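Local atomic coordinates of probable acetyltransferases (Chromobacterium violaceum, PDB entry 3PZJ), a protein that probably transfers an acetyl group from acetyl-coenzyme A to an acceptor amine, perhaps the N-terminus of a protein, as a member of the GNAT family. Residues R55-A58 and S62-E65; G70-E73 and A77-T80; V125-A130 and R135-A140. One frame throughout, in Å; residues are numbered along the deposited sequence.

Contact 1 of 3, residues R55-A58 and S62-E65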
loop_
_atom_site.group_PDB
_atom_site.type_symbol
_atom_site.label_atom_id
_atom_site.label_comp_id
_atom_site.label_asym_id
_atom_site.label_seq_id
_atom_site.Cartn_x
_atom_site.Cartn_y
_atom_site.Cartn_z
ATOM N N ARG A 55 -3.673 25.717 -15.765
ATOM C CA ARG A 55 -3.333 27.171 -15.656
ATOM C C ARG A 55 -3.037 27.539 -14.244
ATOM O O ARG A 55 -2.194 28.371 -14.006
ATOM C CB ARG A 55 -4.474 28.040 -16.099
ATOM C CG ARG A 55 -4.640 27.994 -17.565
ATOM C CD ARG A 55 -5.769 28.954 -18.023
ATOM N NE ARG A 55 -6.394 28.381 -19.196
ATOM C CZ ARG A 55 -7.627 27.880 -19.275
ATOM N NH1 ARG A 55 -8.485 27.923 -18.251
ATOM N NH2 ARG A 55 -8.015 27.365 -20.432
ATOM N N LEU A 56 -3.744 26.913 -13.303
ATOM C CA LEU A 56 -3.577 27.245 -11.923
ATOM C C LEU A 56 -2.125 27.069 -11.439
ATOM O O LEU A 56 -1.665 27.844 -10.572
ATOM C CB LEU A 56 -4.518 26.395 -11.093
ATOM C CG LEU A 56 -5.119 26.887 -9.826
ATOM C CD1 LEU A 56 -5.905 28.197 -10.083
ATOM C CD2 LEU A 56 -6.051 25.692 -9.338
ATOM N N PHE A 57 -1.394 26.086 -11.982
ATOM C CA PHE A 57 -0.044 25.802 -11.507
ATOM C C PHE A 57 1.024 26.157 -12.541
ATOM O O PHE A 57 2.196 26.202 -12.198
ATOM C CB PHE A 57 0.075 24.336 -11.116
ATOM C CG PHE A 57 -0.949 23.932 -10.135
ATOM C CD1 PHE A 57 -0.839 24.311 -8.816
ATOM C CD2 PHE A 57 -2.071 23.240 -10.559
ATOM C CE1 PHE A 57 -1.829 23.926 -7.923
ATOM C CE2 PHE A 57 -3.067 22.904 -9.687
ATOM C CZ PHE A 57 -2.971 23.218 -8.406
ATOM N N ALA A 58 0.590 26.382 -13.800
ATOM C CA ALA A 58 1.486 26.634 -14.949
ATOM C C ALA A 58 2.559 27.620 -14.576
ATOM O O ALA A 58 3.705 27.525 -15.059
ATOM C CB ALA A 58 0.698 27.209 -16.151
ATOM N N SER A 62 7.731 25.291 -8.846
ATOM C CA SER A 62 8.100 24.848 -7.487
ATOM C C SER A 62 6.953 24.095 -6.798
ATOM O O SER A 62 7.206 23.321 -5.921
ATOM C CB SER A 62 8.586 26.030 -6.614
ATOM O OG SER A 62 7.495 26.851 -6.252
ATOM N N HIS A 63 5.727 24.252 -7.284
ATOM C CA HIS A 63 4.572 23.518 -6.797
ATOM C C HIS A 63 4.801 21.989 -6.707
ATOM O O HIS A 63 4.395 21.332 -5.763
ATOM C CB HIS A 63 3.322 23.815 -7.668
ATOM C CG HIS A 63 2.119 23.050 -7.218
ATOM N ND1 HIS A 63 1.433 23.344 -6.061
ATOM C CD2 HIS A 63 1.611 21.873 -7.667
ATOM C CE1 HIS A 63 0.488 22.437 -5.877
ATOM N NE2 HIS A 63 0.589 21.523 -6.831
ATOM N N TRP A 64 5.521 21.455 -7.676
ATOM C CA TRP A 64 5.692 20.043 -7.878
ATOM C C TRP A 64 6.926 19.486 -7.115
ATOM O O TRP A 64 7.127 18.298 -7.114
ATOM C CB TRP A 64 5.755 19.747 -9.406
ATOM C CG TRP A 64 4.708 20.474 -10.226
ATOM C CD1 TRP A 64 4.894 21.591 -11.004
ATOM C CD2 TRP A 64 3.307 20.144 -10.328
ATOM N NE1 TRP A 64 3.686 21.974 -11.567
ATOM C CE2 TRP A 64 2.715 21.084 -11.176
ATOM C CE3 TRP A 64 2.496 19.161 -9.731
ATOM C CZ2 TRP A 64 1.375 21.060 -11.457
ATOM C CZ3 TRP A 64 1.195 19.137 -10.026
ATOM C CH2 TRP A 64 0.627 20.076 -10.880
ATOM N N GLU A 65 7.663 20.341 -6.373
ATOM C CA GLU A 65 9.011 20.031 -5.868
ATOM C C GLU A 65 9.058 18.703 -5.111
ATOM O O GLU A 65 10.004 17.926 -5.275
ATOM C CB GLU A 65 9.524 21.143 -4.891
ATOM C CG GLU A 65 10.942 20.841 -4.343
ATOM C CD GLU A 65 11.566 21.978 -3.551
ATOM O OE1 GLU A 65 10.983 23.089 -3.508
ATOM O OE2 GLU A 65 12.657 21.725 -2.982
HETATM O O HOH W 1 3.947 24.276 -13.176
#

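Contact 2 of 3, residues G70-E73 and A77-T80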
loop_
_atom_site.group_PDB
_atom_site.type_symbol
_atom_site.label_atom_id
_atom_site.label_comp_id
_atom_site.label_asym_id
_atom_site.label_seq_id
_atom_site.Cartn_x
_atom_site.Cartn_y
_atom_site.Cartn_z
ATOM N N GLY A 70 4.642 16.189 -12.264
ATOM C CA GLY A 70 4.835 17.583 -12.569
ATOM C C GLY A 70 6.321 17.976 -12.625
ATOM O O GLY A 70 7.216 17.245 -12.217
ATOM N N PRO A 71 6.606 19.127 -13.186
ATOM C CA PRO A 71 5.685 19.988 -13.912
ATOM C C PRO A 71 5.301 19.383 -15.247
ATOM O O PRO A 71 5.853 18.368 -15.670
ATOM C CB PRO A 71 6.466 21.299 -14.048
ATOM C CG PRO A 71 7.916 20.927 -13.845
ATOM C CD PRO A 71 7.988 19.675 -13.081
ATOM N N PHE A 72 4.291 19.970 -15.853
ATOM C CA PHE A 72 3.722 19.471 -17.102
ATOM C C PHE A 72 4.111 20.406 -18.264
ATOM O O PHE A 72 4.023 21.620 -18.147
ATOM C CB PHE A 72 2.231 19.299 -16.911
ATOM C CG PHE A 72 1.889 18.288 -15.867
ATOM C CD1 PHE A 72 1.857 16.923 -16.176
ATOM C CD2 PHE A 72 1.673 18.671 -14.553
ATOM C CE1 PHE A 72 1.534 15.960 -15.172
ATOM C CE2 PHE A 72 1.413 17.734 -13.555
ATOM C CZ PHE A 72 1.318 16.388 -13.884
ATOM N N GLU A 73 4.602 19.831 -19.351
ATOM C CA GLU A 73 5.167 20.660 -20.414
ATOM C C GLU A 73 4.081 21.460 -21.144
ATOM O O GLU A 73 4.412 22.405 -21.836
ATOM C CB GLU A 73 5.942 19.814 -21.438
ATOM C CG GLU A 73 5.062 19.178 -22.508
ATOM C CD GLU A 73 5.790 18.115 -23.346
ATOM O OE1 GLU A 73 5.341 16.914 -23.362
ATOM O OE2 GLU A 73 6.826 18.478 -23.964
ATOM N N ALA A 77 -0.315 17.366 -21.766
ATOM C CA ALA A 77 0.443 16.427 -20.886
ATOM C C ALA A 77 -0.270 16.293 -19.564
ATOM O O ALA A 77 -0.363 15.194 -18.978
ATOM C CB ALA A 77 1.874 16.870 -20.683
ATOM N N PHE A 78 -0.825 17.397 -19.109
ATOM C CA PHE A 78 -1.501 17.431 -17.821
ATOM C C PHE A 78 -2.857 16.714 -17.854
ATOM O O PHE A 78 -3.199 15.969 -16.948
ATOM C CB PHE A 78 -1.617 18.828 -17.272
ATOM C CG PHE A 78 -2.352 18.905 -16.007
ATOM C CD1 PHE A 78 -1.781 18.465 -14.846
ATOM C CD2 PHE A 78 -3.643 19.420 -15.970
ATOM C CE1 PHE A 78 -2.488 18.493 -13.645
ATOM C CE2 PHE A 78 -4.348 19.450 -14.805
ATOM C CZ PHE A 78 -3.718 19.012 -13.598
ATOM N N ILE A 79 -3.567 16.868 -18.941
ATOM C CA ILE A 79 -4.822 16.186 -19.132
ATOM C C ILE A 79 -4.575 14.706 -19.254
ATOM O O ILE A 79 -5.294 13.899 -18.671
ATOM C CB ILE A 79 -5.533 16.751 -20.333
ATOM C CG1 ILE A 79 -6.089 18.124 -19.941
ATOM C CG2 ILE A 79 -6.674 15.856 -20.809
ATOM C CD1 ILE A 79 -6.718 18.801 -21.022
ATOM N N THR A 80 -3.505 14.341 -19.918
ATOM C CA THR A 80 -3.152 12.937 -20.070
ATOM C C THR A 80 -2.877 12.295 -18.689
ATOM O O THR A 80 -3.493 11.279 -18.344
ATOM C CB THR A 80 -1.948 12.709 -20.985
ATOM O OG1 THR A 80 -2.246 13.156 -22.324
ATOM C CG2 THR A 80 -1.602 11.229 -21.043
#

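Contact 3 of 3, residues V125-A130 and R135-A140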
loop_
_atom_site.group_PDB
_atom_site.type_symbol
_atom_site.label_atom_id
_atom_site.label_comp_id
_atom_site.label_asym_id
_atom_site.label_seq_id
_atom_site.Cartn_x
_atom_site.Cartn_y
_atom_site.Cartn_z
ATOM N N VAL A 125 -3.044 16.131 -3.169
ATOM C CA VAL A 125 -3.459 17.417 -2.670
ATOM C C VAL A 125 -2.676 18.489 -3.378
ATOM O O VAL A 125 -1.429 18.622 -3.200
ATOM C CB VAL A 125 -3.254 17.550 -1.161
ATOM C CG1 VAL A 125 -3.617 18.998 -0.616
ATOM C CG2 VAL A 125 -3.929 16.414 -0.390
ATOM N N ASN A 126 -3.372 19.179 -4.276
ATOM C CA ASN A 126 -2.793 20.179 -5.194
ATOM C C ASN A 126 -3.606 21.457 -5.084
ATOM O O ASN A 126 -4.643 21.645 -5.805
ATOM C CB ASN A 126 -2.855 19.661 -6.616
ATOM C CG ASN A 126 -1.784 18.641 -6.905
ATOM O OD1 ASN A 126 -0.677 19.044 -7.225
ATOM N ND2 ASN A 126 -2.041 17.336 -6.641
ATOM N N PHE A 127 -3.165 22.335 -4.176
ATOM C CA PHE A 127 -3.927 23.556 -3.886
ATOM C C PHE A 127 -3.190 24.759 -4.448
ATOM O O PHE A 127 -1.998 24.914 -4.214
ATOM C CB PHE A 127 -4.067 23.716 -2.366
ATOM C CG PHE A 127 -5.031 22.741 -1.699
ATOM C CD1 PHE A 127 -5.814 21.855 -2.406
ATOM C CD2 PHE A 127 -5.145 22.741 -0.335
ATOM C CE1 PHE A 127 -6.716 21.012 -1.761
ATOM C CE2 PHE A 127 -5.996 21.862 0.296
ATOM C CZ PHE A 127 -6.838 21.052 -0.420
ATOM N N SER A 128 -3.915 25.625 -5.136
ATOM C CA SER A 128 -3.323 26.871 -5.695
ATOM C C SER A 128 -2.827 27.726 -4.554
ATOM O O SER A 128 -3.284 27.588 -3.445
ATOM C CB SER A 128 -4.395 27.624 -6.480
ATOM O OG SER A 128 -5.357 28.205 -5.632
ATOM N N PRO A 129 -1.906 28.668 -4.814
ATOM C CA PRO A 129 -1.454 29.503 -3.677
ATOM C C PRO A 129 -2.614 30.280 -2.964
ATOM O O PRO A 129 -2.681 30.359 -1.753
ATOM C CB PRO A 129 -0.397 30.424 -4.321
ATOM C CG PRO A 129 0.077 29.624 -5.576
ATOM C CD PRO A 129 -1.143 28.869 -6.051
ATOM N N ALA A 130 -3.574 30.771 -3.731
ATOM C CA ALA A 130 -4.712 31.464 -3.204
ATOM C C ALA A 130 -5.536 30.623 -2.248
ATOM O O ALA A 130 -6.254 31.156 -1.389
ATOM C CB ALA A 130 -5.588 31.970 -4.352
ATOM N N ARG A 135 -9.206 28.896 4.978
ATOM C CA ARG A 135 -10.298 28.140 5.529
ATOM C C ARG A 135 -10.938 27.206 4.504
ATOM O O ARG A 135 -11.435 26.142 4.887
ATOM C CB ARG A 135 -11.378 29.068 6.178
ATOM N N LEU A 136 -10.943 27.577 3.220
ATOM C CA LEU A 136 -11.462 26.636 2.183
ATOM C C LEU A 136 -10.567 25.413 2.058
ATOM O O LEU A 136 -11.042 24.324 1.824
ATOM C CB LEU A 136 -11.553 27.289 0.811
ATOM C CG LEU A 136 -12.270 28.635 0.694
ATOM C CD1 LEU A 136 -12.351 29.109 -0.747
ATOM C CD2 LEU A 136 -13.644 28.540 1.286
ATOM N N ALA A 137 -9.256 25.584 2.135
ATOM C CA ALA A 137 -8.376 24.402 2.096
ATOM C C ALA A 137 -8.703 23.402 3.200
ATOM O O ALA A 137 -8.832 22.224 2.937
ATOM C CB ALA A 137 -6.894 24.783 2.122
ATOM N N THR A 138 -8.837 23.887 4.439
ATOM C CA THR A 138 -9.153 23.055 5.579
ATOM C C THR A 138 -10.509 22.391 5.400
ATOM O O THR A 138 -10.656 21.199 5.640
ATOM C CB THR A 138 -9.083 23.886 6.893
ATOM O OG1 THR A 138 -7.786 24.517 6.905
ATOM C CG2 THR A 138 -9.194 22.959 8.099
ATOM N N GLU A 139 -11.503 23.130 4.912
ATOM C CA GLU A 139 -12.773 22.508 4.665
ATOM C C GLU A 139 -12.699 21.431 3.597
ATOM O O GLU A 139 -13.337 20.378 3.765
ATOM C CB GLU A 139 -13.821 23.566 4.279
ATOM C CG GLU A 139 -15.191 22.904 4.199
ATOM C CD GLU A 139 -16.362 23.887 4.158
ATOM O OE1 GLU A 139 -16.146 25.076 3.858
ATOM O OE2 GLU A 139 -17.510 23.434 4.413
ATOM N N ALA A 140 -11.901 21.654 2.533
ATOM C CA ALA A 140 -11.787 20.642 1.477
ATOM C C ALA A 140 -11.318 19.282 2.085
ATOM O O ALA A 140 -11.873 18.211 1.844
ATOM C CB ALA A 140 -10.822 21.127 0.405
#

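Contact 1 of 3, residues R55-A58 and S62-E65
F57 and H63 mark the closest backbone approach of 55-58, on helix 46-58, to the 3-10 turn in 62-65, their CA atoms lying 7.0 Å apart. The turn is tied by the bond from E65 N to S62 O, and it presents two consecutive aromatic residues to F57. F57 CD1 and CE1 lie over one face of the H63 imidazole, CD1 above its centre, with the planes inclined by 31° and F57 CE1 3.4 Å from H63 CE1. A chi1 of 179° in H63 sets the imidazole opposite its backbone N, where its face meets F57 CD1. W64 CZ2 lies 3.5 Å from F57 CB, the six-membered ring of W64 turned 63° from the phenyl plane. Phenylalanine suits this buried place, since it offers carbon alone to both rings. The indole N-H is satisfied by a water in the plane of the W64 ring, 2.8 Å from W64 NE1, which also donates to F57 O, bridging the segments. H63 can be both aromatic partner and polar anchor, because its NE2 bonds to N126 OD1. Strand 119-127 borders the cluster through N126, which also touches F57 and W64, while F72, before helix 75-87, meets W64 edge-to-face.

Contact 2 of 3, residues G70-E73 and A77-T80
F72 and F78 meet as a T-shaped aromatic pair, the edge of F78 directed at the face of F72. Their centroids are 5.0 Å apart and the planes stand at 72°. The touching atom is F78 CD1, which lies over the F72 ring toward its rim, 3.5 Å from F72 CD2. This places the positively polarised ring hydrogens of F78 against the pi cloud of F72. A CH-pi contact accompanies it: F78 CB sits 4.3 Å from the F72 centroid, 29° off the ring normal. In F78 a chi1 of 177° swings the ring to the far side of CB from the backbone N, and CB and CD1 both rest on F72.

The arrangement belongs to the entry into helix 75-87 of the GNAT domain, where an irregular loop folds against the first turns of the helix it leads into. D74 OD1 accepts a hydrogen bond from A77 N there. F78 also packs on L53 and F54 of helix 46-58.

Van der Waals contacts complete the join. The small methyl of A77 lets the loop backbone come near, A77 CB being 4.2 Å from E73 N. The aliphatic part of E73 brushes the same methyl, with E73 CG 4.3 Å from A77 CB, a fitting use of a long side chain at an exposed margin. G70 CA lies against the F72 face opposite F78, 3.6 Å above the ring plane.

Contact 3 of 3, residues V125-A130 and R135-A140
F127 has CG beside its backbone N and anti to the carbonyl carbon (chi1 -73°), and a chi2 of only -5° turns the ring so that CD2, CE2 and CZ meet the helix containing A137 and A140. The contact joins the first two elements of a beta-alpha-beta unit, in which strand 119-127 passes through a loop into helix 135-150 and the chain then returns as the parallel strand 155-161. In the GNAT fold the helix following this strand usually begins at the loop that binds the pyrophosphate of acetyl-coenzyme A; the same is probable here, although no cofactor is present.

A137 and A140, three residues apart, both direct their methyl groups toward the strand. Alanine fits each position because its short side chain allows the bulky phenyl ring to come close to the helix backbone: F127 CE2 lies 3.9 Å from A137 O. The meeting is apolar and buried, and the methyls approach the ring obliquely.

Over one face of the F127 ring sits V125 CG1 of the same strand, 3.7 Å above the plane and near its centre. L108 of the adjacent strand 106-114 also touches F127. Across the segments, A137 CB lies about 3.6 Å from both F127 CD2 and F127 CE2, while A140 CB touches farther out, 4.1 Å from F127 CZ.

Contacts 1 and 2 follow each other along the chain, with centres about 10 Å apart, and W64 joins them, W64 CD1 lying 3.4 Å from P71 CA. Contact 1 also reaches contact 3, whose centre is about 14 Å away, and N126 ties the two: F57 CZ packs 3.5 Å from N126 O. L56 CG packs on S128 CB at 3.5 Å. Contacts 2 and 3 do not touch, their nearest atoms being about 7 Å apart; contact 1 touches both. The sodium ion is bound by V86, Q88 and T91, outside all three contacts. The loop between the two segments of contact 3 is where the cofactor pyrophosphate would be expected, as in other GNAT enzymes.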